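Local atomic coordinates of 3-hydroxyisobutyryl-CoA hydrolase (Mycobacterium thermoresistibile, PDB entry 4HDT), a protein that probably hydrolyses 3-hydroxyisobutyryl-CoA to free 3-hydroxyisobutyrate and coenzyme A, and binds zinc ions. Residues E9-N14 with G20-N25; L97-G102 with D287-E292; L164-A169 with E274-A279; A244-H249 with E256-I261. All blocks are in the same frame, centred on the assembly; numbering follows the deposited sequence.

Contact 1: E9-N14 with G20-N25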
loop_
_atom_site.group_PDB
_atom_site.type_symbol
_atom_site.label_atom_id
_atom_site.label_comp_id
_atom_site.label_asym_id
_atom_site.label_seq_id
_atom_site.Cartn_x
_atom_site.Cartn_y
_atom_site.Cartn_z
ATOM N N GLU A 9 4.373 8.701 -22.369
ATOM C CA GLU A 9 4.862 9.276 -21.137
ATOM C C GLU A 9 4.147 8.541 -20.011
ATOM O O GLU A 9 2.945 8.722 -19.843
ATOM C CB GLU A 9 4.508 10.759 -21.033
ATOM C CG GLU A 9 5.212 11.650 -22.036
ATOM C CD GLU A 9 6.670 11.873 -21.703
ATOM O OE1 GLU A 9 7.087 11.510 -20.601
ATOM O OE2 GLU A 9 7.387 12.414 -22.571
ATOM N N ASP A 10 4.876 7.734 -19.263
ATOM C CA ASP A 10 4.226 6.875 -18.243
ATOM C C ASP A 10 3.700 7.646 -17.042
ATOM O O ASP A 10 2.883 7.103 -16.239
ATOM C CB ASP A 10 5.143 5.748 -17.809
ATOM C CG ASP A 10 5.398 4.743 -18.921
ATOM O OD1 ASP A 10 4.629 4.716 -19.919
ATOM O OD2 ASP A 10 6.324 3.926 -18.772
ATOM N N VAL A 11 4.154 8.888 -16.886
ATOM C CA VAL A 11 3.472 9.840 -15.955
ATOM C C VAL A 11 3.239 11.118 -16.760
ATOM O O VAL A 11 4.210 11.721 -17.263
ATOM C CB VAL A 11 4.305 10.201 -14.718
ATOM C CG1 VAL A 11 3.564 11.200 -13.834
ATOM C CG2 VAL A 11 4.709 8.978 -13.949
ATOM N N LEU A 12 1.984 11.537 -16.876
ATOM C CA LEU A 12 1.666 12.812 -17.492
ATOM C C LEU A 12 1.767 13.934 -16.454
ATOM O O LEU A 12 1.248 13.821 -15.347
ATOM C CB LEU A 12 0.289 12.797 -18.179
ATOM C CG LEU A 12 0.029 11.707 -19.208
ATOM C CD1 LEU A 12 -1.475 11.597 -19.465
ATOM C CD2 LEU A 12 0.759 12.038 -20.498
ATOM N N VAL A 13 2.474 15.004 -16.831
ATOM C CA VAL A 13 2.746 16.116 -15.923
ATOM C C VAL A 13 2.260 17.437 -16.510
ATOM O O VAL A 13 2.516 17.740 -17.690
ATOM C CB VAL A 13 4.256 16.240 -15.629
ATOM C CG1 VAL A 13 4.553 17.423 -14.695
ATOM C CG2 VAL A 13 4.826 14.919 -15.130
ATOM N N ASN A 14 1.574 18.227 -15.690
ATOM C CA ASN A 14 1.196 19.569 -16.078
ATOM C C ASN A 14 0.957 20.381 -14.812
ATOM O O ASN A 14 0.903 19.841 -13.718
ATOM C CB ASN A 14 -0.056 19.560 -16.949
ATOM C CG ASN A 14 -0.274 20.874 -17.714
ATOM O OD1 ASN A 14 0.633 21.724 -17.853
ATOM N ND2 ASN A 14 -1.493 21.037 -18.242
ATOM N N GLY A 20 -0.159 21.312 -9.393
ATOM C CA GLY A 20 0.730 20.365 -10.027
ATOM C C GLY A 20 0.017 19.028 -10.212
ATOM O O GLY A 20 -0.357 18.373 -9.242
ATOM N N LEU A 21 -0.128 18.620 -11.469
ATOM C CA LEU A 21 -0.893 17.417 -11.825
ATOM C C LEU A 21 0.067 16.298 -12.168
ATOM O O LEU A 21 0.943 16.454 -13.046
ATOM C CB LEU A 21 -1.821 17.718 -13.011
ATOM C CG LEU A 21 -2.718 18.927 -12.826
ATOM C CD1 LEU A 21 -3.300 19.343 -14.171
ATOM C CD2 LEU A 21 -3.795 18.638 -11.802
ATOM N N LEU A 22 -0.083 15.187 -11.489
ATOM C CA LEU A 22 0.650 13.970 -11.778
ATOM C C LEU A 22 -0.394 12.930 -12.153
ATOM O O LEU A 22 -1.168 12.535 -11.303
ATOM C CB LEU A 22 1.463 13.520 -10.558
ATOM C CG LEU A 22 2.559 14.495 -10.147
ATOM C CD1 LEU A 22 3.151 14.074 -8.813
ATOM C CD2 LEU A 22 3.622 14.531 -11.248
ATOM N N THR A 23 -0.372 12.464 -13.403
ATOM C CA THR A 23 -1.327 11.454 -13.829
ATOM C C THR A 23 -0.559 10.193 -14.227
ATOM O O THR A 23 0.173 10.157 -15.208
ATOM C CB THR A 23 -2.225 11.958 -14.977
ATOM O OG1 THR A 23 -2.791 13.199 -14.616
ATOM C CG2 THR A 23 -3.333 10.932 -15.358
ATOM N N LEU A 24 -0.731 9.139 -13.437
ATOM C CA LEU A 24 -0.098 7.867 -13.742
ATOM C C LEU A 24 -0.697 7.366 -15.068
ATOM O O LEU A 24 -1.903 7.484 -15.256
ATOM C CB LEU A 24 -0.416 6.849 -12.663
ATOM C CG LEU A 24 0.030 7.264 -11.277
ATOM C CD1 LEU A 24 -0.300 6.157 -10.330
ATOM C CD2 LEU A 24 1.523 7.585 -11.233
ATOM N N ASN A 25 0.138 6.886 -15.991
ATOM C CA ASN A 25 -0.341 6.699 -17.379
ATOM C C ASN A 25 0.204 5.427 -18.014
ATOM O O ASN A 25 0.839 5.467 -19.070
ATOM C CB ASN A 25 -0.007 7.940 -18.226
ATOM C CG ASN A 25 -0.608 7.889 -19.612
ATOM O OD1 ASN A 25 -1.755 7.423 -19.801
ATOM N ND2 ASN A 25 0.167 8.308 -20.604
HETATM O O HOH W 1 -1.120 15.257 -15.523
#
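The side chain of Asn25 reaches across to the loop residues Glu9 and Asp10. Its CG stands anti to the backbone N (chi1 -173°), which carries the amide toward the facing chain. There ND2 donates to Glu9 O at 2.9 Å, and the acceptor lies close to the amide plane. The backbone of the same residue adds a second bond, Asn25 N to Asp10 O at 2.8 Å, with the donor well above the carbonyl plane. Asn25 thus holds two successive carbonyls. Leu12 crosses its amide at a slant, with Leu12 CG 3.7 Å from Asn25 ND2. Asp10 turns away from this pair, and its OD1 takes a hydrogen bond from Asn8.

The two segments are the arms of a beta hairpin, strands 11-16 and 19-24, at one edge of the mixed sheet of the crotonase-like fold. Leu12 with Thr23 and Asn14 with Leu21 are antiparallel hydrogen-bonded pairs. Val11 with Leu24 and Val13 with Leu22 are non-hydrogen-bonded pairs.

On the face of the valines, Val13 and Leu22 lie side by side and point the same way. Val13 CG2 meets Leu22 CD2 at 4.1 Å, and Val11 CG1 approaches the same methyl at 4.2 Å. Helix 35-49 packs on this face through Met37, Arg44 and Trp48. On the other face a water sits 2.8 Å from Thr23 OG1 and makes a weak bond to Leu12 O. Leu21 CB lies 3.5 Å from Asn14 O, which also accepts from Leu21 N.

Contact 2: L97-G102 with D287-E292. With ZN (zinc ion), chain B.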
loop_
_atom_site.group_PDB
_atom_site.type_symbol
_atom_site.label_atom_id
_atom_site.label_comp_id
_atom_site.label_asym_id
_atom_site.label_seq_id
_atom_site.Cartn_x
_atom_site.Cartn_y
_atom_site.Cartn_z
ATOM N N LEU A 97 10.276 8.493 -1.890
ATOM C CA LEU A 97 9.124 9.192 -2.413
ATOM C C LEU A 97 7.942 9.076 -1.445
ATOM O O LEU A 97 7.260 10.076 -1.172
ATOM C CB LEU A 97 8.731 8.641 -3.795
ATOM C CG LEU A 97 7.350 9.069 -4.370
ATOM C CD1 LEU A 97 7.282 10.563 -4.597
ATOM C CD2 LEU A 97 7.015 8.308 -5.660
ATOM N N ASN A 98 7.687 7.860 -0.962
ATOM C CA ASN A 98 6.565 7.644 0.016
ATOM C C ASN A 98 6.701 8.582 1.223
ATOM O O ASN A 98 5.743 9.252 1.638
ATOM C CB ASN A 98 6.492 6.169 0.494
ATOM C CG ASN A 98 6.360 5.142 -0.628
ATOM O OD1 ASN A 98 6.989 4.062 -0.558
ATOM N ND2 ASN A 98 5.533 5.420 -1.621
ATOM N N ALA A 99 7.903 8.643 1.778
ATOM C CA ALA A 99 8.210 9.528 2.910
ATOM C C ALA A 99 8.041 10.979 2.574
ATOM O O ALA A 99 7.481 11.767 3.357
ATOM C CB ALA A 99 9.592 9.236 3.428
ATOM N N HIS A 100 8.512 11.371 1.396
ATOM C CA HIS A 100 8.333 12.748 0.985
ATOM C C HIS A 100 6.890 13.182 0.826
ATOM O O HIS A 100 6.508 14.233 1.282
ATOM C CB HIS A 100 9.083 13.080 -0.286
ATOM C CG HIS A 100 9.403 14.544 -0.369
ATOM N ND1 HIS A 100 9.817 15.153 -1.532
ATOM C CD2 HIS A 100 9.377 15.518 0.577
ATOM C CE1 HIS A 100 10.047 16.434 -1.293
ATOM N NE2 HIS A 100 9.792 16.675 -0.018
ATOM N N ILE A 101 6.066 12.339 0.254
ATOM C CA ILE A 101 4.613 12.612 0.207
ATOM C C ILE A 101 4.063 12.770 1.605
ATOM O O ILE A 101 3.285 13.703 1.877
ATOM C CB ILE A 101 3.868 11.485 -0.546
ATOM C CG1 ILE A 101 4.356 11.385 -2.016
ATOM C CG2 ILE A 101 2.363 11.731 -0.501
ATOM C CD1 ILE A 101 4.049 10.025 -2.661
ATOM N N GLY A 102 4.473 11.879 2.500
ATOM C CA GLY A 102 4.073 11.947 3.902
ATOM C C GLY A 102 4.405 13.250 4.626
ATOM O O GLY A 102 3.577 13.710 5.470
ATOM N N ASP A 287 11.461 5.861 9.922
ATOM C CA ASP A 287 11.933 4.697 10.646
ATOM C C ASP A 287 11.194 3.427 10.254
ATOM O O ASP A 287 11.782 2.338 10.167
ATOM C CB ASP A 287 11.827 4.907 12.145
ATOM C CG ASP A 287 12.795 5.945 12.670
ATOM O OD1 ASP A 287 13.650 6.449 11.898
ATOM O OD2 ASP A 287 12.622 6.269 13.871
ATOM N N THR A 288 9.908 3.550 9.974
ATOM C CA THR A 288 9.119 2.416 9.546
ATOM C C THR A 288 9.571 1.934 8.169
ATOM O O THR A 288 9.717 0.722 7.909
ATOM C CB THR A 288 7.615 2.756 9.558
ATOM O OG1 THR A 288 7.244 3.254 10.851
ATOM C CG2 THR A 288 6.775 1.562 9.266
ATOM N N LEU A 289 9.751 2.873 7.261
ATOM C CA LEU A 289 10.252 2.520 5.918
ATOM C C LEU A 289 11.632 1.876 5.999
ATOM O O LEU A 289 11.968 1.058 5.175
ATOM C CB LEU A 289 10.299 3.759 5.017
ATOM C CG LEU A 289 8.898 4.256 4.607
ATOM C CD1 LEU A 289 8.901 5.706 4.123
ATOM C CD2 LEU A 289 8.334 3.359 3.546
ATOM N N ARG A 290 12.472 2.298 6.947
ATOM C CA ARG A 290 13.795 1.657 7.088
ATOM C C ARG A 290 13.663 0.172 7.418
ATOM O O ARG A 290 14.428 -0.637 6.926
ATOM C CB ARG A 290 14.614 2.285 8.217
ATOM C CG ARG A 290 15.075 3.678 7.996
ATOM C CD ARG A 290 15.878 4.097 9.246
ATOM N NE ARG A 290 15.496 5.418 9.731
ATOM C CZ ARG A 290 16.054 6.547 9.312
ATOM N NH1 ARG A 290 17.038 6.558 8.400
ATOM N NH2 ARG A 290 15.601 7.685 9.787
ATOM N N GLN A 291 12.693 -0.166 8.266
ATOM C CA GLN A 291 12.410 -1.540 8.622
ATOM C C GLN A 291 11.876 -2.279 7.408
ATOM O O GLN A 291 12.312 -3.391 7.088
ATOM C CB GLN A 291 11.407 -1.605 9.767
ATOM C CG GLN A 291 11.003 -2.999 10.219
ATOM C CD GLN A 291 10.261 -2.915 11.541
ATOM O OE1 GLN A 291 10.889 -2.891 12.614
ATOM N NE2 GLN A 291 8.966 -2.811 11.471
ATOM N N GLU A 292 10.935 -1.661 6.719
ATOM C CA GLU A 292 10.354 -2.282 5.547
ATOM C C GLU A 292 11.429 -2.558 4.491
ATOM O O GLU A 292 11.390 -3.559 3.772
ATOM C CB GLU A 292 9.266 -1.392 4.946
ATOM C CG GLU A 292 7.954 -1.341 5.739
ATOM C CD GLU A 292 6.914 -0.390 5.164
ATOM O OE1 GLU A 292 7.137 0.156 4.073
ATOM O OE2 GLU A 292 5.859 -0.181 5.815
HETATM ZN ZN ZN B . 10.296 18.304 1.189
#
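Leu289 meets Ala99 and Asn98 across two helices, 85-103 and 285-299, and the meeting is small and buried. On the second helix Asp287 is tied to Arg290, one turn on. Arg290 NE and NH2 both donate to Asp287 OD1, at 3.0 and 3.1 Å, so one carboxylate oxygen takes two bonds. This oxygen lies in the guanidinium plane, at the edge of the group.

Thr288 turns toward helix 153-158, where it touches Thr154 and Tyr155. Its OG1 bonds to Ser284 O.

Leu289 carries the contact. Its CG is anti to the carbonyl carbon (chi1 -71°). One methyl, CD1, rests on Ala99, and the other, CD2, points to Asn98. Leu289 CD1 lies 3.7 Å from Ala99 CB. It is also 3.9 Å from Ala99 N, so it reaches the helix backbone. Leu289 CD2 comes to 4.4 Å from Asn98 OD1, at the margin of contact. Phe348 and Leu346 also pack here, on Ala99 and Leu289 respectively.

Gln291 faces helix 266-279 at Arg278. The carboxylate of Glu292 is held by Gly152 N and Thr154 OG1, one oxygen to each.

His100, which follows Ala99 on helix 85-103, faces elsewhere and binds a zinc ion through NE2 at 2.1 Å. Glu49 and Glu351 are the other protein ligands of that metal. The contact therefore joins two helices of the crotonase-like fold beside a zinc site seen in the crystal.

Contact 3: L164-A169 with E274-A279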
loop_
_atom_site.group_PDB
_atom_site.type_symbol
_atom_site.label_atom_id
_atom_site.label_comp_id
_atom_site.label_asym_id
_atom_site.label_seq_id
_atom_site.Cartn_x
_atom_site.Cartn_y
_atom_site.Cartn_z
ATOM N N LEU A 164 -7.975 -4.367 12.818
ATOM C CA LEU A 164 -8.350 -4.293 11.409
ATOM C C LEU A 164 -7.141 -4.320 10.467
ATOM O O LEU A 164 -7.195 -4.916 9.379
ATOM C CB LEU A 164 -9.188 -3.048 11.137
ATOM C CG LEU A 164 -10.611 -2.952 11.743
ATOM C CD1 LEU A 164 -11.300 -1.708 11.239
ATOM C CD2 LEU A 164 -11.470 -4.156 11.533
ATOM N N GLY A 165 -6.062 -3.673 10.889
ATOM C CA GLY A 165 -4.827 -3.681 10.086
ATOM C C GLY A 165 -4.226 -5.068 9.906
ATOM O O GLY A 165 -3.744 -5.436 8.794
ATOM N N LEU A 166 -4.211 -5.878 10.967
ATOM C CA LEU A 166 -3.700 -7.259 10.832
ATOM C C LEU A 166 -4.564 -8.076 9.912
ATOM O O LEU A 166 -4.082 -8.892 9.115
ATOM C CB LEU A 166 -3.623 -7.986 12.198
ATOM C CG LEU A 166 -2.624 -7.457 13.139
ATOM C CD1 LEU A 166 -2.635 -8.299 14.425
ATOM C CD2 LEU A 166 -1.254 -7.490 12.537
ATOM N N HIS A 167 -5.878 -7.915 10.043
ATOM C CA HIS A 167 -6.783 -8.592 9.137
ATOM C C HIS A 167 -6.463 -8.257 7.669
ATOM O O HIS A 167 -6.348 -9.158 6.845
ATOM C CB HIS A 167 -8.229 -8.272 9.529
ATOM C CG HIS A 167 -9.242 -8.748 8.551
ATOM N ND1 HIS A 167 -9.646 -10.067 8.472
ATOM C CD2 HIS A 167 -9.915 -8.091 7.576
ATOM C CE1 HIS A 167 -10.545 -10.193 7.523
ATOM N NE2 HIS A 167 -10.710 -9.018 6.944
ATOM N N ALA A 168 -6.404 -6.975 7.358
ATOM C CA ALA A 168 -6.087 -6.578 5.997
ATOM C C ALA A 168 -4.731 -7.153 5.543
ATOM O O ALA A 168 -4.612 -7.627 4.414
ATOM C CB ALA A 168 -6.126 -5.073 5.876
ATOM N N ALA A 169 -3.749 -7.137 6.446
ATOM C CA ALA A 169 -2.360 -7.535 6.086
ATOM C C ALA A 169 -2.218 -9.047 5.900
ATOM O O ALA A 169 -1.480 -9.509 5.015
ATOM C CB ALA A 169 -1.417 -7.068 7.164
ATOM N N GLU A 274 4.884 -9.933 12.367
ATOM C CA GLU A 274 5.962 -9.321 13.158
ATOM C C GLU A 274 6.206 -7.869 12.729
ATOM O O GLU A 274 6.455 -7.006 13.584
ATOM C CB GLU A 274 7.236 -10.139 13.056
ATOM C CG GLU A 274 8.380 -9.648 13.911
ATOM C CD GLU A 274 8.195 -9.867 15.403
ATOM O OE1 GLU A 274 7.350 -10.691 15.859
ATOM O OE2 GLU A 274 8.911 -9.164 16.144
ATOM N N SER A 275 6.110 -7.601 11.423
ATOM C CA SER A 275 6.345 -6.246 10.917
ATOM C C SER A 275 5.318 -5.268 11.459
ATOM O O SER A 275 5.639 -4.157 11.875
ATOM C CB SER A 275 6.316 -6.238 9.386
ATOM O OG SER A 275 7.437 -6.942 8.893
ATOM N N VAL A 276 4.038 -5.669 11.448
ATOM C CA VAL A 276 2.995 -4.759 11.881
ATOM C C VAL A 276 3.139 -4.517 13.384
ATOM O O VAL A 276 3.005 -3.388 13.863
ATOM C CB VAL A 276 1.594 -5.287 11.479
ATOM C CG1 VAL A 276 0.506 -4.423 12.099
ATOM C CG2 VAL A 276 1.435 -5.314 9.986
ATOM N N ARG A 277 3.432 -5.564 14.128
ATOM C CA ARG A 277 3.638 -5.403 15.567
ATOM C C ARG A 277 4.823 -4.510 15.904
ATOM O O ARG A 277 4.721 -3.663 16.795
ATOM C CB ARG A 277 3.784 -6.752 16.193
ATOM C CG ARG A 277 2.467 -7.447 16.255
ATOM C CD ARG A 277 2.725 -8.732 16.965
ATOM N NE ARG A 277 1.512 -9.479 17.029
ATOM C CZ ARG A 277 1.473 -10.772 17.334
ATOM N NH1 ARG A 277 2.589 -11.467 17.578
ATOM N NH2 ARG A 277 0.316 -11.355 17.350
ATOM N N ARG A 278 5.934 -4.658 15.185
ATOM C CA ARG A 278 7.098 -3.775 15.396
ATOM C C ARG A 278 6.808 -2.336 14.952
ATOM O O ARG A 278 7.150 -1.404 15.648
ATOM C CB ARG A 278 8.334 -4.315 14.665
ATOM C CG ARG A 278 8.923 -5.576 15.281
ATOM C CD ARG A 278 10.215 -5.961 14.625
ATOM N NE ARG A 278 10.666 -7.266 15.073
ATOM C CZ ARG A 278 11.923 -7.705 14.988
ATOM N NH1 ARG A 278 12.908 -6.930 14.536
ATOM N NH2 ARG A 278 12.204 -8.921 15.417
ATOM N N ALA A 279 6.116 -2.154 13.824
ATOM C CA ALA A 279 5.738 -0.840 13.314
ATOM C C ALA A 279 4.861 -0.064 14.284
ATOM O O ALA A 279 4.988 1.137 14.419
ATOM C CB ALA A 279 5.053 -0.968 11.961
#
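Leu166 holds its CG anti to the carbonyl carbon (chi1 -68°). CD1 continues the extended chain (chi2 -178°), and the other branch, CD2, is turned to Val276. In Val276, chi1 is 172°: CG1 lies anti to the backbone N and CG2 anti to the carbonyl carbon. The two methyls spread to different neighbours. Leu166 CD2 lies 3.6 Å from Val276 CG1 and 3.8 Å from Val276 CB. Val276 CG2 faces Ala169 CB at 4.4 Å, a looser touch. The leucine and valine side chains meet at an angle, with the leucine methyl against the branch of the valine.

Three buried apolar residues thus join helix 164-171 to helix 266-279, two helices about 100 residues apart in the crotonase-like chain. Leu157 of helix 153-158 packs on Ala169 as well.

The polar groups around it bond to other partners. Arg278 NE donates to Glu274 OE2 at 2.8 Å, almost straight, and meets the anti lone pair of that oxygen, which lies in the guanidinium plane. Arg278 NH2 also pairs with Glu336. Arg277 reaches back toward helix 164-171, but its NH1 bonds to Asp237 O.

Contact 4: A244-H249 with E256-I261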
loop_
_atom_site.group_PDB
_atom_site.type_symbol
_atom_site.label_atom_id
_atom_site.label_comp_id
_atom_site.label_asym_id
_atom_site.label_seq_id
_atom_site.Cartn_x
_atom_site.Cartn_y
_atom_site.Cartn_z
ATOM N N ALA A 244 -6.442 -20.556 14.070
ATOM C CA ALA A 244 -7.224 -21.410 15.010
ATOM C C ALA A 244 -8.398 -20.677 15.627
ATOM O O ALA A 244 -9.485 -21.229 15.729
ATOM C CB ALA A 244 -6.330 -21.999 16.103
ATOM N N ALA A 245 -8.179 -19.425 16.013
ATOM C CA ALA A 245 -9.246 -18.649 16.620
ATOM C C ALA A 245 -10.342 -18.324 15.608
ATOM O O ALA A 245 -11.526 -18.395 15.921
ATOM C CB ALA A 245 -8.679 -17.363 17.191
ATOM N N LEU A 246 -9.944 -17.938 14.387
ATOM C CA LEU A 246 -10.928 -17.649 13.345
ATOM C C LEU A 246 -11.767 -18.919 13.089
ATOM O O LEU A 246 -12.987 -18.843 12.953
ATOM C CB LEU A 246 -10.244 -17.205 12.030
ATOM C CG LEU A 246 -9.595 -15.840 12.050
ATOM C CD1 LEU A 246 -8.600 -15.671 10.896
ATOM C CD2 LEU A 246 -10.662 -14.743 12.053
ATOM N N ARG A 247 -11.131 -20.082 13.074
ATOM C CA ARG A 247 -11.899 -21.308 12.830
ATOM C C ARG A 247 -12.790 -21.630 13.996
ATOM O O ARG A 247 -13.942 -22.030 13.797
ATOM C CB ARG A 247 -11.003 -22.485 12.469
ATOM C CG ARG A 247 -10.296 -22.222 11.147
ATOM C CD ARG A 247 -10.091 -23.439 10.325
ATOM N NE ARG A 247 -9.432 -23.185 9.046
ATOM C CZ ARG A 247 -10.010 -22.675 7.952
ATOM N NH1 ARG A 247 -11.277 -22.275 7.940
ATOM N NH2 ARG A 247 -9.285 -22.535 6.855
ATOM N N ALA A 248 -12.273 -21.448 15.207
ATOM C CA ALA A 248 -13.054 -21.753 16.380
ATOM C C ALA A 248 -14.281 -20.846 16.539
ATOM O O ALA A 248 -15.300 -21.316 17.095
ATOM C CB ALA A 248 -12.217 -21.749 17.654
ATOM N N HIS A 249 -14.211 -19.586 16.094
ATOM C CA HIS A 249 -15.339 -18.646 16.176
ATOM C C HIS A 249 -16.552 -19.151 15.429
ATOM O O HIS A 249 -17.690 -18.882 15.836
ATOM C CB HIS A 249 -14.923 -17.213 15.805
ATOM C CG HIS A 249 -16.043 -16.221 15.729
ATOM N ND1 HIS A 249 -16.680 -15.709 16.849
ATOM C CD2 HIS A 249 -16.544 -15.542 14.679
ATOM C CE1 HIS A 249 -17.551 -14.792 16.473
ATOM N NE2 HIS A 249 -17.499 -14.690 15.152
ATOM N N GLU A 256 -14.042 -17.613 6.244
ATOM C CA GLU A 256 -13.570 -17.086 4.983
ATOM C C GLU A 256 -12.204 -16.441 5.130
ATOM O O GLU A 256 -11.317 -16.616 4.272
ATOM C CB GLU A 256 -14.510 -16.032 4.435
ATOM N N ALA A 257 -12.015 -15.684 6.206
ATOM C CA ALA A 257 -10.714 -15.094 6.490
ATOM C C ALA A 257 -9.672 -16.156 6.702
ATOM O O ALA A 257 -8.581 -16.075 6.156
ATOM C CB ALA A 257 -10.784 -14.171 7.699
ATOM N N ALA A 258 -9.969 -17.148 7.521
ATOM C CA ALA A 258 -9.062 -18.268 7.741
ATOM C C ALA A 258 -8.696 -18.986 6.461
ATOM O O ALA A 258 -7.527 -19.292 6.220
ATOM C CB ALA A 258 -9.654 -19.244 8.743
ATOM N N ASP A 259 -9.685 -19.274 5.640
ATOM C CA ASP A 259 -9.427 -19.953 4.360
ATOM C C ASP A 259 -8.478 -19.153 3.493
ATOM O O ASP A 259 -7.636 -19.751 2.802
ATOM C CB ASP A 259 -10.726 -20.151 3.566
ATOM C CG ASP A 259 -11.669 -21.236 4.169
ATOM O OD1 ASP A 259 -11.292 -22.097 4.994
ATOM O OD2 ASP A 259 -12.863 -21.240 3.788
ATOM N N LEU A 260 -8.649 -17.832 3.490
ATOM C CA LEU A 260 -7.821 -16.963 2.612
ATOM C C LEU A 260 -6.379 -16.902 3.132
ATOM O O LEU A 260 -5.426 -17.068 2.359
ATOM C CB LEU A 260 -8.441 -15.583 2.388
ATOM C CG LEU A 260 -7.810 -14.650 1.361
ATOM C CD1 LEU A 260 -7.667 -15.364 0.031
ATOM C CD2 LEU A 260 -8.577 -13.345 1.178
ATOM N N ILE A 261 -6.225 -16.745 4.437
ATOM C CA ILE A 261 -4.918 -16.716 5.068
ATOM C C ILE A 261 -4.151 -17.991 4.777
ATOM O O ILE A 261 -2.937 -17.979 4.528
ATOM C CB ILE A 261 -5.043 -16.493 6.609
ATOM C CG1 ILE A 261 -5.573 -15.089 6.864
ATOM C CG2 ILE A 261 -3.711 -16.703 7.319
ATOM C CD1 ILE A 261 -5.993 -14.869 8.288
#
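Leu246 packs on Ala258 and Ile261, and Arg247 pairs with Asp259.

The apolar part is centred on Leu246. Its CB lies 3.9 Å from Ala258 CB. Further out, Leu246 CD1 meets Ile261 CD1 at 3.8 Å and Ala257 CB at 4.2 Å. The leucine and isoleucine side chains stand roughly at right angles. Trp229 and Cys233 of helix 227-233 and Tyr234 after it also touch Leu246.

The charged part is the salt bridge of Arg247 with Asp259. Both terminal nitrogens bond to one oxygen: Arg247 NH2 to Asp259 OD1 at 2.8 Å and NH1 to the same atom at 3.0 Å. NH2 is received on the anti lone pair of Asp259 OD1, the one away from the other oxygen; NH1 approaches the same oxygen from above the carboxylate plane. The guanidinium and carboxylate planes are 44° apart. A bend at chi2 (-146°) directs the arginine chain across the alanine. Ala258 CB then sits 3.5 Å over the centre of the guanidinium, so one face of the group rests on a methyl. Arg247 and Asp259 are both exposed, so the bridge lies at the surface.

Helices 239-249 and 252-261 follow each other with a short link, and the segments run at 147° to each other. The pair forms an antiparallel helical hairpin.

Overall arrangement
From the N terminus, contact 1 closes first, as a hairpin spanning only a few residues at the edge of the sheet. It ends before contact 2 opens. Contact 2 closes a loop of 184 intervening residues, from helix 85-103 to helix 285-299, and both remaining contacts nest inside it. Contact 3 brings helix 164-171 to helix 266-279. Contact 4 is nested within contact 3 and is a short-range closure between two consecutive helices. Contacts 2 and 3 touch where Gln291 and Thr288 pack on helix 266-279, and contacts 3 and 4 touch through His167 and Ala257. A chain of helices thus leads from contact 2 to contact 4. Contact 1 lies about 42 Å from contact 4, centre to centre.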